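Membrane-bound protease PH1510 (Pyrococcus horikoshii, PDB 6M4B) cleaves substrate proteins, in vitro also a stomatin homolog, preferentially near hydrophobic or aromatic residues as a membrane-bound serine protease of the ClpP-like peptidase family S14. Local coordinates at residues Ala144-Glu149 with Leu163-Ile168; Ala84-Ala89 with Glu148-Lys153; Arg173-Leu178 with Val203-Leu208; Arg29-Ala34 with Glu40-Glu45. The protein carries 1 engineered substitution. All coordinates share one frame; numbering follows the deposited sequence.

Along the chain, interaction 4 closes first, then interactions 2, 1 and 3 in that order. Interactions 1 and 2 share helix 144-152 and residues E148 and E149. Their centres lie about 9 Å apart, and V167 CG1 packs on F150 CZ at 4.0 Å. Interactions 3 and 4 both reach the six-stranded parallel sheet, with centres about 12 Å apart. They meet where L178 CD2 lies 3.7 Å from I43 CD1. Between the two pairs, centres are about 23 to 26 Å apart. Interaction 2 sits beside the substrate-binding C106 and the nucleophile position. Interactions 3 and 4, away from the annotated sites, pack helices on the parallel sheet, 3 at its border strand and 4 in its buried part.

Interaction 1: Ala144-Glu149 with Leu163-Ile168; sequences ATIAEE and LKYGVI
I146 of helix 144-149 meets Y165 and V167 of segment 163-168 with two different branches. Its CG2 methyl touches V167 CG2 at 3.6 Å. Its CG1 methylene lies 4.1 Å from Y165 CB. The split follows from chi1 of -70°: CG1 stands beside the backbone N, and CG2 stands opposite that N. CD1 continues from CG1 to the Y165 ring, which it meets obliquely. I146 crosses both partner side chains at about a right angle. V167 uses one methyl here. With chi1 at 178°, its CG1 is turned opposite its own backbone N, and CG2 is left to face I146. No hydrogen bond joins the two segments. I146 and V167 are buried, whereas Y165 is exposed at the edge of the contact. N143, just before the first segment, adds a polar tie: its ND2 bonds to Y165 O, and its OD1 bonds to I146 N. L155 also packs on I146. Y165 and V167 flank G166, whose positive phi of 75° reverses the backbone. G166 N bonds to L163 O, and V167 N bonds to A162 O. This is a Schellman motif with G166 as C-prime residue, the ending of helix 159-164.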
loop_
_atom_site.group_PDB
_atom_site.type_symbol
_atom_site.label_atom_id
_atom_site.label_comp_id
_atom_site.label_asym_id
_atom_site.label_seq_id
_atom_site.Cartn_x
_atom_site.Cartn_y
_atom_site.Cartn_z
ATOM N N ALA A 144 -4.601 5.648 15.048
ATOM C CA ALA A 144 -3.396 6.065 14.324
ATOM C C ALA A 144 -2.359 6.795 15.210
ATOM O O ALA A 144 -1.171 6.692 14.950
ATOM C CB ALA A 144 -3.795 6.962 13.164
ATOM N N THR A 145 -2.807 7.444 16.292
ATOM C CA THR A 145 -1.918 8.017 17.280
ATOM C C THR A 145 -1.102 6.918 17.949
ATOM O O THR A 145 0.141 6.984 17.982
ATOM C CB THR A 145 -2.731 8.783 18.331
ATOM O OG1 THR A 145 -3.403 9.852 17.695
ATOM C CG2 THR A 145 -1.870 9.329 19.469
ATOM N N ILE A 146 -1.786 5.873 18.424
ATOM C CA ILE A 146 -1.102 4.723 19.028
ATOM C C ILE A 146 -0.228 4.036 18.019
ATOM O O ILE A 146 0.904 3.675 18.348
ATOM C CB ILE A 146 -2.083 3.675 19.626
ATOM C CG1 ILE A 146 -2.743 4.260 20.880
ATOM C CG2 ILE A 146 -1.372 2.366 19.976
ATOM C CD1 ILE A 146 -1.812 4.495 22.057
ATOM N N ALA A 147 -0.730 3.859 16.806
ATOM C CA ALA A 147 0.079 3.213 15.756
ATOM C C ALA A 147 1.399 3.961 15.533
ATOM O O ALA A 147 2.451 3.347 15.391
ATOM C CB ALA A 147 -0.694 3.089 14.446
ATOM N N GLU A 148 1.327 5.282 15.493
ATOM C CA GLU A 148 2.530 6.125 15.360
ATOM C C GLU A 148 3.466 5.883 16.551
ATOM O O GLU A 148 4.644 5.643 16.368
ATOM C CB GLU A 148 2.160 7.613 15.264
ATOM C CG GLU A 148 3.394 8.503 15.127
ATOM C CD GLU A 148 3.104 9.991 14.879
ATOM O OE1 GLU A 148 4.033 10.784 15.039
ATOM O OE2 GLU A 148 1.987 10.399 14.570
ATOM N N GLU A 149 2.914 5.834 17.758
ATOM C CA GLU A 149 3.745 5.547 18.919
ATOM C C GLU A 149 4.429 4.207 18.923
ATOM O O GLU A 149 5.499 4.080 19.527
ATOM C CB GLU A 149 2.996 5.774 20.209
ATOM C CG GLU A 149 2.461 7.214 20.346
ATOM C CD GLU A 149 1.670 7.420 21.619
ATOM O OE1 GLU A 149 1.662 6.521 22.458
ATOM O OE2 GLU A 149 1.105 8.492 21.813
ATOM N N LEU A 163 -6.960 -3.482 23.155
ATOM C CA LEU A 163 -8.417 -3.416 22.924
ATOM C C LEU A 163 -8.964 -2.065 23.368
ATOM O O LEU A 163 -9.774 -1.415 22.673
ATOM C CB LEU A 163 -9.136 -4.524 23.675
ATOM C CG LEU A 163 -10.658 -4.609 23.463
ATOM C CD1 LEU A 163 -10.967 -5.201 22.083
ATOM C CD2 LEU A 163 -11.322 -5.466 24.549
ATOM N N LYS A 164 -8.552 -1.661 24.565
ATOM C CA LYS A 164 -9.004 -0.425 25.170
ATOM C C LYS A 164 -8.634 0.783 24.316
ATOM O O LYS A 164 -9.456 1.654 24.109
ATOM C CB LYS A 164 -8.395 -0.289 26.562
ATOM C CG LYS A 164 -8.831 0.952 27.319
ATOM C CD LYS A 164 -8.011 1.194 28.599
ATOM C CE LYS A 164 -8.894 1.303 29.847
ATOM N NZ LYS A 164 -8.174 1.855 31.034
ATOM N N TYR A 165 -7.417 0.838 23.794
ATOM C CA TYR A 165 -7.034 1.996 22.970
ATOM C C TYR A 165 -7.464 1.909 21.481
ATOM O O TYR A 165 -7.061 2.765 20.722
ATOM C CB TYR A 165 -5.529 2.301 23.096
ATOM C CG TYR A 165 -4.999 2.754 24.465
ATOM C CD1 TYR A 165 -5.341 3.993 25.010
ATOM C CD2 TYR A 165 -4.091 1.968 25.179
ATOM C CE1 TYR A 165 -4.831 4.388 26.242
ATOM C CE2 TYR A 165 -3.588 2.350 26.414
ATOM C CZ TYR A 165 -3.958 3.566 26.935
ATOM O OH TYR A 165 -3.465 3.983 28.148
ATOM N N GLY A 166 -8.297 0.934 21.068
ATOM C CA GLY A 166 -8.879 0.919 19.720
ATOM C C GLY A 166 -7.903 0.503 18.616
ATOM O O GLY A 166 -8.013 0.982 17.473
ATOM N N VAL A 167 -6.944 -0.360 18.968
ATOM C CA VAL A 167 -5.975 -0.949 18.050
ATOM C C VAL A 167 -6.388 -2.334 17.532
ATOM O O VAL A 167 -6.082 -2.683 16.402
ATOM C CB VAL A 167 -4.631 -1.141 18.766
ATOM C CG1 VAL A 167 -3.598 -1.788 17.883
ATOM C CG2 VAL A 167 -4.152 0.204 19.239
ATOM N N ILE A 168 -7.033 -3.133 18.374
ATOM C CA ILE A 168 -7.518 -4.463 17.969
ATOM C C ILE A 168 -9.017 -4.558 18.271
ATOM O O ILE A 168 -9.587 -3.692 18.916
ATOM C CB ILE A 168 -6.769 -5.584 18.704
ATOM C CG1 ILE A 168 -7.068 -5.557 20.210
ATOM C CG2 ILE A 168 -5.266 -5.461 18.482
ATOM C CD1 ILE A 168 -6.504 -6.735 20.963
#

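Interaction 2: Ala84-Ala89 with Glu148-Lys153; sequences AGTYIA and EEFITK
This helix-to-helix contact lies beside the active site of the protease domain. Position 83, the nucleophile, here an engineered alanine, lies just before A84 in the chain. Two side-chain pairs bridge helix 84-90 to helix 144-152. T86 meets F150, and Y87 meets I151. All four residues are buried, and no hydrogen bond crosses between the segments. The T86 methyl, CG2, is 3.4 Å from F150 CD2 and 3.5 Å from F150 CE2. It touches the ring at these two carbons, obliquely. T86 has chi1 of -61°, which turns CG2 opposite its backbone N and towards the phenyl group. The methyl goes to F150, while the hydroxyl, OG1, is held by A81 O, with G104 N as a weak second partner.

As in other ClpP-like serine proteases, the nucleophile position lies near the N-terminal end of a helix. The side chain of T86 is about 6 Å from that of A83 and about 3 Å from that of C106, a substrate-binding residue. F150 also packs on C106.

Y87 reaches across with the end of its side chain. Its OH is 3.4 Å from I151 CD1 and 4.0 Å from I151 CG1. The two side chains cross at about a right angle. I151 is extended at chi2, 176°, which carries CD1 out to the tyrosine oxygen. P108 touches I151 as well, and F129 and I133 of helix 123-139 pack on Y87.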
loop_
_atom_site.group_PDB
_atom_site.type_symbol
_atom_site.label_atom_id
_atom_site.label_comp_id
_atom_site.label_asym_id
_atom_site.label_seq_id
_atom_site.Cartn_x
_atom_site.Cartn_y
_atom_site.Cartn_z
ATOM N N ALA A 84 7.591 -5.659 12.065
ATOM C CA ALA A 84 6.853 -5.930 10.838
ATOM C C ALA A 84 5.503 -6.633 11.065
ATOM O O ALA A 84 4.570 -6.427 10.299
ATOM C CB ALA A 84 7.672 -6.756 9.888
ATOM N N GLY A 85 5.413 -7.432 12.121
ATOM C CA GLY A 85 4.200 -8.152 12.456
ATOM C C GLY A 85 3.030 -7.249 12.818
ATOM O O GLY A 85 1.871 -7.641 12.611
ATOM N N THR A 86 3.329 -6.082 13.422
ATOM C CA THR A 86 2.306 -5.138 13.797
ATOM C C THR A 86 1.554 -4.618 12.582
ATOM O O THR A 86 0.336 -4.497 12.625
ATOM C CB THR A 86 2.935 -4.006 14.551
ATOM O OG1 THR A 86 3.542 -4.540 15.744
ATOM C CG2 THR A 86 1.936 -2.984 14.946
ATOM N N TYR A 87 2.295 -4.369 11.488
ATOM C CA TYR A 87 1.765 -3.864 10.247
ATOM C C TYR A 87 0.858 -4.913 9.571
ATOM O O TYR A 87 -0.168 -4.567 9.023
ATOM C CB TYR A 87 2.894 -3.491 9.246
ATOM C CG TYR A 87 3.841 -2.345 9.670
ATOM C CD1 TYR A 87 4.878 -2.551 10.583
ATOM C CD2 TYR A 87 3.745 -1.082 9.084
ATOM C CE1 TYR A 87 5.753 -1.532 10.920
ATOM C CE2 TYR A 87 4.632 -0.085 9.393
ATOM C CZ TYR A 87 5.636 -0.314 10.295
ATOM O OH TYR A 87 6.487 0.673 10.613
ATOM N N ILE A 88 1.245 -6.187 9.626
ATOM C CA ILE A 88 0.431 -7.276 9.081
ATOM C C ILE A 88 -0.908 -7.270 9.798
ATOM O O ILE A 88 -1.948 -7.267 9.166
ATOM C CB ILE A 88 1.167 -8.642 9.238
ATOM C CG1 ILE A 88 2.455 -8.679 8.373
ATOM C CG2 ILE A 88 0.292 -9.835 8.819
ATOM C CD1 ILE A 88 3.413 -9.811 8.704
ATOM N N ALA A 89 -0.864 -7.178 11.127
ATOM C CA ALA A 89 -2.068 -7.051 11.910
ATOM C C ALA A 89 -2.902 -5.810 11.559
ATOM O O ALA A 89 -4.094 -5.964 11.207
ATOM C CB ALA A 89 -1.741 -7.042 13.380
ATOM N N GLU A 148 1.327 5.282 15.493
ATOM C CA GLU A 148 2.530 6.125 15.360
ATOM C C GLU A 148 3.466 5.883 16.551
ATOM O O GLU A 148 4.644 5.643 16.368
ATOM C CB GLU A 148 2.160 7.613 15.264
ATOM C CG GLU A 148 3.394 8.503 15.127
ATOM C CD GLU A 148 3.104 9.991 14.879
ATOM O OE1 GLU A 148 4.033 10.784 15.039
ATOM O OE2 GLU A 148 1.987 10.399 14.570
ATOM N N GLU A 149 2.914 5.834 17.758
ATOM C CA GLU A 149 3.745 5.547 18.919
ATOM C C GLU A 149 4.429 4.207 18.923
ATOM O O GLU A 149 5.499 4.080 19.527
ATOM C CB GLU A 149 2.996 5.774 20.209
ATOM C CG GLU A 149 2.461 7.214 20.346
ATOM C CD GLU A 149 1.670 7.420 21.619
ATOM O OE1 GLU A 149 1.662 6.521 22.458
ATOM O OE2 GLU A 149 1.105 8.492 21.813
ATOM N N PHE A 150 3.879 3.198 18.256
ATOM C CA PHE A 150 4.627 1.969 18.137
ATOM C C PHE A 150 6.029 2.241 17.569
ATOM O O PHE A 150 6.943 1.443 17.779
ATOM C CB PHE A 150 3.959 0.933 17.198
ATOM C CG PHE A 150 2.625 0.386 17.657
ATOM C CD1 PHE A 150 2.276 0.308 19.002
ATOM C CD2 PHE A 150 1.688 -0.050 16.694
ATOM C CE1 PHE A 150 1.061 -0.214 19.402
ATOM C CE2 PHE A 150 0.463 -0.586 17.084
ATOM C CZ PHE A 150 0.157 -0.693 18.445
ATOM N N ILE A 151 6.142 3.262 16.732
ATOM C CA ILE A 151 7.393 3.628 16.116
ATOM C C ILE A 151 8.105 4.653 17.008
ATOM O O ILE A 151 9.237 4.424 17.405
ATOM C CB ILE A 151 7.195 4.207 14.679
ATOM C CG1 ILE A 151 6.811 3.107 13.711
ATOM C CG2 ILE A 151 8.448 4.918 14.160
ATOM C CD1 ILE A 151 6.492 3.582 12.314
ATOM N N THR A 152 7.451 5.780 17.296
ATOM C CA THR A 152 8.164 6.912 17.891
ATOM C C THR A 152 8.596 6.647 19.346
ATOM O O THR A 152 9.566 7.213 19.800
ATOM C CB THR A 152 7.328 8.175 17.883
ATOM O OG1 THR A 152 6.104 7.926 18.597
ATOM C CG2 THR A 152 7.067 8.650 16.429
ATOM N N LYS A 153 7.850 5.804 20.062
ATOM C CA LYS A 153 8.137 5.425 21.440
ATOM C C LYS A 153 8.532 3.968 21.552
ATOM O O LYS A 153 8.861 3.501 22.618
ATOM C CB LYS A 153 6.909 5.741 22.294
ATOM C CG LYS A 153 6.774 7.228 22.458
ATOM C CD LYS A 153 5.562 7.774 23.185
ATOM C CE LYS A 153 5.424 9.264 22.851
ATOM N NZ LYS A 153 4.922 10.130 23.968
#

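Interaction 3: Arg173-Leu178 with Val203-Leu208; sequences RDINEL and VEVRYL
This is a small, partly buried apolar contact between a helix start and a strand at the sheet border. I175, in the first turn of helix 175-182, faces V205 and Y207 of strand 204-207. I175 CG1 lies 3.8 Å from Y207 OH. Those two side chains run past each other in opposite directions, and the phenol oxygen reaches the isoleucine. I175 CG2 meets V205 CG2 more loosely, at 4.5 Å. With chi1 at -70°, I175 sets CG1 beside its backbone N and CG2 opposite it, giving each partner its own branch. I175 also packs on I43 and E45 of strand 41-47 and on Y73 of strand 70-74.

The turn that carries I175 is tied by polar bonds. D174 OD1 accepts from E177 N at 2.8 Å, nearly in line with its C-O bond. E177 OE1 accepts from R173 N, the residue before the N-cap, at 3.1 Å through its anti lone pair. E177 OE2 forms a salt bridge with R173 NH2 at 2.9 Å. These bonds should limit movement of the glutamate carboxylate. Strand 204-207 is, within this chain, an outermost strand of the parallel sheet, next to strand 9-16. D174 is the N-cap of helix 175-182, its side chain accepting from E177 N.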
loop_
_atom_site.group_PDB
_atom_site.type_symbol
_atom_site.label_atom_id
_atom_site.label_comp_id
_atom_site.label_asym_id
_atom_site.label_seq_id
_atom_site.Cartn_x
_atom_site.Cartn_y
_atom_site.Cartn_z
ATOM N N ARG A 173 -9.118 -16.337 24.025
ATOM C CA ARG A 173 -8.313 -17.429 24.581
ATOM C C ARG A 173 -8.072 -18.535 23.586
ATOM O O ARG A 173 -7.071 -19.192 23.679
ATOM C CB ARG A 173 -9.052 -18.080 25.741
ATOM C CG ARG A 173 -9.444 -17.156 26.889
ATOM C CD ARG A 173 -10.140 -17.925 28.011
ATOM N NE ARG A 173 -11.082 -18.975 27.579
ATOM C CZ ARG A 173 -12.407 -18.857 27.553
ATOM N NH1 ARG A 173 -13.147 -19.901 27.131
ATOM N NH2 ARG A 173 -13.002 -17.704 27.911
ATOM N N ASP A 174 -9.010 -18.748 22.655
ATOM C CA ASP A 174 -8.865 -19.779 21.632
ATOM C C ASP A 174 -9.738 -19.499 20.428
ATOM O O ASP A 174 -10.443 -18.491 20.395
ATOM C CB ASP A 174 -9.206 -21.191 22.194
ATOM C CG ASP A 174 -10.576 -21.241 22.885
ATOM O OD1 ASP A 174 -11.517 -20.520 22.472
ATOM O OD2 ASP A 174 -10.703 -22.004 23.864
ATOM N N ILE A 175 -9.592 -20.356 19.423
ATOM C CA ILE A 175 -10.302 -20.221 18.197
ATOM C C ILE A 175 -11.800 -20.094 18.443
ATOM O O ILE A 175 -12.457 -19.241 17.878
ATOM C CB ILE A 175 -9.964 -21.352 17.211
ATOM C CG1 ILE A 175 -8.520 -21.232 16.659
ATOM C CG2 ILE A 175 -10.915 -21.306 16.029
ATOM C CD1 ILE A 175 -8.224 -19.950 15.871
ATOM N N ASN A 176 -12.336 -20.926 19.297
ATOM C CA ASN A 176 -13.773 -20.910 19.568
ATOM C C ASN A 176 -14.261 -19.568 20.201
ATOM O O ASN A 176 -15.293 -19.017 19.788
ATOM C CB ASN A 176 -14.088 -22.105 20.472
ATOM C CG ASN A 176 -15.560 -22.506 20.458
ATOM O OD1 ASN A 176 -16.008 -23.423 19.700
ATOM N ND2 ASN A 176 -16.329 -21.834 21.311
ATOM N N GLU A 177 -13.512 -19.032 21.175
ATOM C CA GLU A 177 -13.858 -17.717 21.735
ATOM C C GLU A 177 -13.673 -16.614 20.645
ATOM O O GLU A 177 -14.461 -15.690 20.576
ATOM C CB GLU A 177 -13.099 -17.408 23.045
ATOM C CG GLU A 177 -13.785 -16.288 23.824
ATOM C CD GLU A 177 -13.119 -15.861 25.168
ATOM O OE1 GLU A 177 -11.880 -15.716 25.308
ATOM O OE2 GLU A 177 -13.892 -15.576 26.105
ATOM N N LEU A 178 -12.668 -16.745 19.774
ATOM C CA LEU A 178 -12.449 -15.762 18.682
ATOM C C LEU A 178 -13.675 -15.700 17.737
ATOM O O LEU A 178 -14.284 -14.614 17.543
ATOM C CB LEU A 178 -11.144 -16.051 17.915
ATOM C CG LEU A 178 -10.714 -15.119 16.754
ATOM C CD1 LEU A 178 -9.263 -15.331 16.411
ATOM C CD2 LEU A 178 -11.512 -15.389 15.485
ATOM N N VAL A 203 -20.031 -22.797 11.967
ATOM C CA VAL A 203 -18.927 -22.756 11.028
ATOM C C VAL A 203 -18.067 -24.000 11.160
ATOM O O VAL A 203 -18.011 -24.571 12.210
ATOM C CB VAL A 203 -18.157 -21.464 11.230
ATOM C CG1 VAL A 203 -17.694 -21.335 12.648
ATOM C CG2 VAL A 203 -16.956 -21.450 10.344
ATOM N N GLU A 204 -17.511 -24.485 10.049
ATOM C CA GLU A 204 -16.604 -25.629 10.073
ATOM C C GLU A 204 -15.194 -25.133 10.071
ATOM O O GLU A 204 -14.744 -24.587 9.093
ATOM C CB GLU A 204 -16.835 -26.541 8.871
ATOM C CG GLU A 204 -18.199 -27.224 8.933
ATOM C CD GLU A 204 -18.539 -28.042 7.700
ATOM O OE1 GLU A 204 -17.672 -28.879 7.310
ATOM O OE2 GLU A 204 -19.692 -27.866 7.179
ATOM N N VAL A 205 -14.489 -25.337 11.169
ATOM C CA VAL A 205 -13.100 -24.927 11.265
ATOM C C VAL A 205 -12.240 -25.976 10.566
ATOM O O VAL A 205 -12.378 -27.128 10.858
ATOM C CB VAL A 205 -12.684 -24.810 12.720
ATOM C CG1 VAL A 205 -11.201 -24.446 12.820
ATOM C CG2 VAL A 205 -13.566 -23.776 13.429
ATOM N N ARG A 206 -11.388 -25.581 9.626
ATOM C CA ARG A 206 -10.407 -26.494 8.992
ATOM C C ARG A 206 -8.987 -25.939 9.101
ATOM O O ARG A 206 -8.770 -24.768 8.857
ATOM C CB ARG A 206 -10.740 -26.708 7.527
ATOM C CG ARG A 206 -12.078 -27.369 7.281
ATOM C CD ARG A 206 -12.302 -27.498 5.788
ATOM N NE ARG A 206 -13.515 -28.258 5.469
ATOM C CZ ARG A 206 -14.054 -28.343 4.256
ATOM N NH1 ARG A 206 -15.163 -29.048 4.081
ATOM N NH2 ARG A 206 -13.500 -27.719 3.216
ATOM N N TYR A 207 -8.037 -26.765 9.498
ATOM C CA TYR A 207 -6.644 -26.344 9.702
ATOM C C TYR A 207 -5.874 -26.559 8.419
ATOM O O TYR A 207 -6.028 -27.559 7.785
ATOM C CB TYR A 207 -6.015 -27.028 10.943
ATOM C CG TYR A 207 -6.583 -26.472 12.238
ATOM C CD1 TYR A 207 -7.830 -26.855 12.680
ATOM C CD2 TYR A 207 -5.890 -25.492 12.998
ATOM C CE1 TYR A 207 -8.396 -26.313 13.848
ATOM C CE2 TYR A 207 -6.441 -24.955 14.183
ATOM C CZ TYR A 207 -7.703 -25.355 14.595
ATOM O OH TYR A 207 -8.335 -24.880 15.746
ATOM N N LEU A 208 -5.107 -25.566 7.999
ATOM C CA LEU A 208 -4.233 -25.715 6.855
ATOM C C LEU A 208 -2.864 -25.954 7.399
ATOM O O LEU A 208 -2.436 -25.279 8.358
ATOM C CB LEU A 208 -4.205 -24.460 5.984
ATOM C CG LEU A 208 -5.526 -24.154 5.306
ATOM C CD1 LEU A 208 -5.427 -22.805 4.651
ATOM C CD2 LEU A 208 -5.891 -25.230 4.287
#

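Interaction 4: Arg29-Ala34 with Glu40-Glu45; sequences RYITIA and EAIIIE
I42 and I31 carry much of this contact, which packs helix 21-36 on strand 41-47 in the beta-alpha-beta unit that begins with strand 9-16. The short segments 29-34 and 41-45 run nearly antiparallel, at 157°, with their axes 8.8 Å apart. I42 contributes the largest buried area. It points at the helix with CG1 opposite its backbone N, chi1 -177°, and chi2 is also extended at 176°. This straight chain delivers CD1 to the helix backbone. CG2 takes the place between the backbone N and the carbonyl carbon, and it faces I31 CG1 at 4.4 Å. I31 CG1 also meets I44 CD1, so this one methylene serves two strand residues. I42 and I44 are alternate residues of the strand, and both turn towards the helix. A34 fills the next helical turn and sets its CB 4.0 Å from I42 CB. The interface has no hydrogen bond across it, and all five contacting residues are buried. V70 of strand 70-74 packs on both I42 and I44, while A13 of strand 9-16 touches Y30. The tip of I42 reaches Y30: CD1 is 3.9 Å from Y30 CB and 3.3 Å from Y30 O, the carbonyl that accepts A34 N.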
loop_
_atom_site.group_PDB
_atom_site.type_symbol
_atom_site.label_atom_id
_atom_site.label_comp_id
_atom_site.label_asym_id
_atom_site.label_seq_id
_atom_site.Cartn_x
_atom_site.Cartn_y
_atom_site.Cartn_z
ATOM N N ARG A 29 -0.111 -18.658 -0.221
ATOM C CA ARG A 29 -0.643 -20.011 -0.437
ATOM C C ARG A 29 -1.894 -20.217 0.413
ATOM O O ARG A 29 -2.944 -20.577 -0.132
ATOM C CB ARG A 29 0.426 -21.086 -0.129
ATOM C CG ARG A 29 -0.005 -22.537 -0.361
ATOM C CD ARG A 29 1.154 -23.554 -0.100
ATOM N NE ARG A 29 0.608 -24.881 0.251
ATOM C CZ ARG A 29 0.267 -25.291 1.481
ATOM N NH1 ARG A 29 -0.215 -26.521 1.648
ATOM N NH2 ARG A 29 0.394 -24.499 2.545
ATOM N N TYR A 30 -1.781 -19.950 1.720
ATOM C CA TYR A 30 -2.897 -20.134 2.656
ATOM C C TYR A 30 -4.135 -19.293 2.259
ATOM O O TYR A 30 -5.271 -19.759 2.279
ATOM C CB TYR A 30 -2.480 -19.757 4.076
ATOM C CG TYR A 30 -1.480 -20.670 4.755
ATOM C CD1 TYR A 30 -1.602 -22.057 4.690
ATOM C CD2 TYR A 30 -0.431 -20.145 5.519
ATOM C CE1 TYR A 30 -0.696 -22.896 5.344
ATOM C CE2 TYR A 30 0.476 -20.970 6.180
ATOM C CZ TYR A 30 0.344 -22.354 6.083
ATOM O OH TYR A 30 1.234 -23.197 6.731
ATOM N N ILE A 31 -3.917 -18.046 1.890
ATOM C CA ILE A 31 -5.040 -17.183 1.516
ATOM C C ILE A 31 -5.632 -17.655 0.190
ATOM O O ILE A 31 -6.851 -17.645 0.013
ATOM C CB ILE A 31 -4.618 -15.690 1.472
ATOM C CG1 ILE A 31 -4.218 -15.209 2.862
ATOM C CG2 ILE A 31 -5.743 -14.810 0.941
ATOM C CD1 ILE A 31 -3.464 -13.891 2.897
ATOM N N THR A 32 -4.780 -18.059 -0.756
ATOM C CA THR A 32 -5.292 -18.506 -2.075
ATOM C C THR A 32 -6.198 -19.728 -1.908
ATOM O O THR A 32 -7.327 -19.776 -2.436
ATOM C CB THR A 32 -4.161 -18.819 -3.094
ATOM O OG1 THR A 32 -3.304 -17.678 -3.213
ATOM C CG2 THR A 32 -4.758 -19.103 -4.457
ATOM N N ILE A 33 -5.738 -20.673 -1.112
ATOM C CA ILE A 33 -6.539 -21.860 -0.813
ATOM C C ILE A 33 -7.915 -21.469 -0.271
ATOM O O ILE A 33 -8.939 -21.856 -0.814
ATOM C CB ILE A 33 -5.813 -22.801 0.172
ATOM C CG1 ILE A 33 -4.625 -23.458 -0.528
ATOM C CG2 ILE A 33 -6.769 -23.884 0.670
ATOM C CD1 ILE A 33 -3.647 -24.160 0.403
ATOM N N ALA A 34 -7.925 -20.658 0.785
ATOM C CA ALA A 34 -9.166 -20.243 1.403
ATOM C C ALA A 34 -10.082 -19.487 0.442
ATOM O O ALA A 34 -11.299 -19.640 0.518
ATOM C CB ALA A 34 -8.864 -19.382 2.625
ATOM N N GLU A 40 -15.501 -18.387 4.445
ATOM C CA GLU A 40 -16.068 -17.256 5.142
ATOM C C GLU A 40 -14.966 -16.302 5.639
ATOM O O GLU A 40 -15.200 -15.122 5.780
ATOM C CB GLU A 40 -16.898 -17.780 6.323
ATOM C CG GLU A 40 -17.490 -16.743 7.272
ATOM C CD GLU A 40 -18.480 -15.839 6.613
ATOM O OE1 GLU A 40 -18.791 -14.768 7.179
ATOM O OE2 GLU A 40 -18.924 -16.173 5.499
ATOM N N ALA A 41 -13.810 -16.862 5.977
ATOM C CA ALA A 41 -12.666 -16.125 6.556
ATOM C C ALA A 41 -11.497 -17.075 6.691
ATOM O O ALA A 41 -11.699 -18.299 6.787
ATOM C CB ALA A 41 -12.993 -15.519 7.931
ATOM N N ILE A 42 -10.289 -16.511 6.738
ATOM C CA ILE A 42 -9.110 -17.276 7.132
ATOM C C ILE A 42 -8.501 -16.606 8.358
ATOM O O ILE A 42 -8.348 -15.390 8.388
ATOM C CB ILE A 42 -8.097 -17.429 5.984
ATOM C CG1 ILE A 42 -6.917 -18.308 6.443
ATOM C CG2 ILE A 42 -7.619 -16.099 5.440
ATOM C CD1 ILE A 42 -5.932 -18.576 5.338
ATOM N N ILE A 43 -8.211 -17.400 9.378
ATOM C CA ILE A 43 -7.561 -16.949 10.593
ATOM C C ILE A 43 -6.095 -17.370 10.500
ATOM O O ILE A 43 -5.777 -18.512 10.199
ATOM C CB ILE A 43 -8.155 -17.565 11.854
ATOM C CG1 ILE A 43 -9.620 -17.102 12.023
ATOM C CG2 ILE A 43 -7.331 -17.155 13.087
ATOM C CD1 ILE A 43 -10.415 -17.946 13.010
ATOM N N ILE A 44 -5.209 -16.413 10.719
ATOM C CA ILE A 44 -3.801 -16.666 10.702
ATOM C C ILE A 44 -3.298 -16.403 12.081
ATOM O O ILE A 44 -3.342 -15.279 12.548
ATOM C CB ILE A 44 -3.116 -15.850 9.619
ATOM C CG1 ILE A 44 -3.568 -16.431 8.280
ATOM C CG2 ILE A 44 -1.605 -15.903 9.801
ATOM C CD1 ILE A 44 -3.127 -15.651 7.093
ATOM N N GLU A 45 -2.845 -17.484 12.723
ATOM C CA GLU A 45 -2.267 -17.447 14.060
ATOM C C GLU A 45 -0.807 -17.006 13.911
ATOM O O GLU A 45 -0.001 -17.719 13.319
ATOM C CB GLU A 45 -2.350 -18.812 14.730
ATOM C CG GLU A 45 -3.770 -19.171 15.163
ATOM C CD GLU A 45 -3.918 -20.619 15.647
ATOM O OE1 GLU A 45 -2.954 -21.400 15.502
ATOM O OE2 GLU A 45 -5.004 -20.983 16.153
#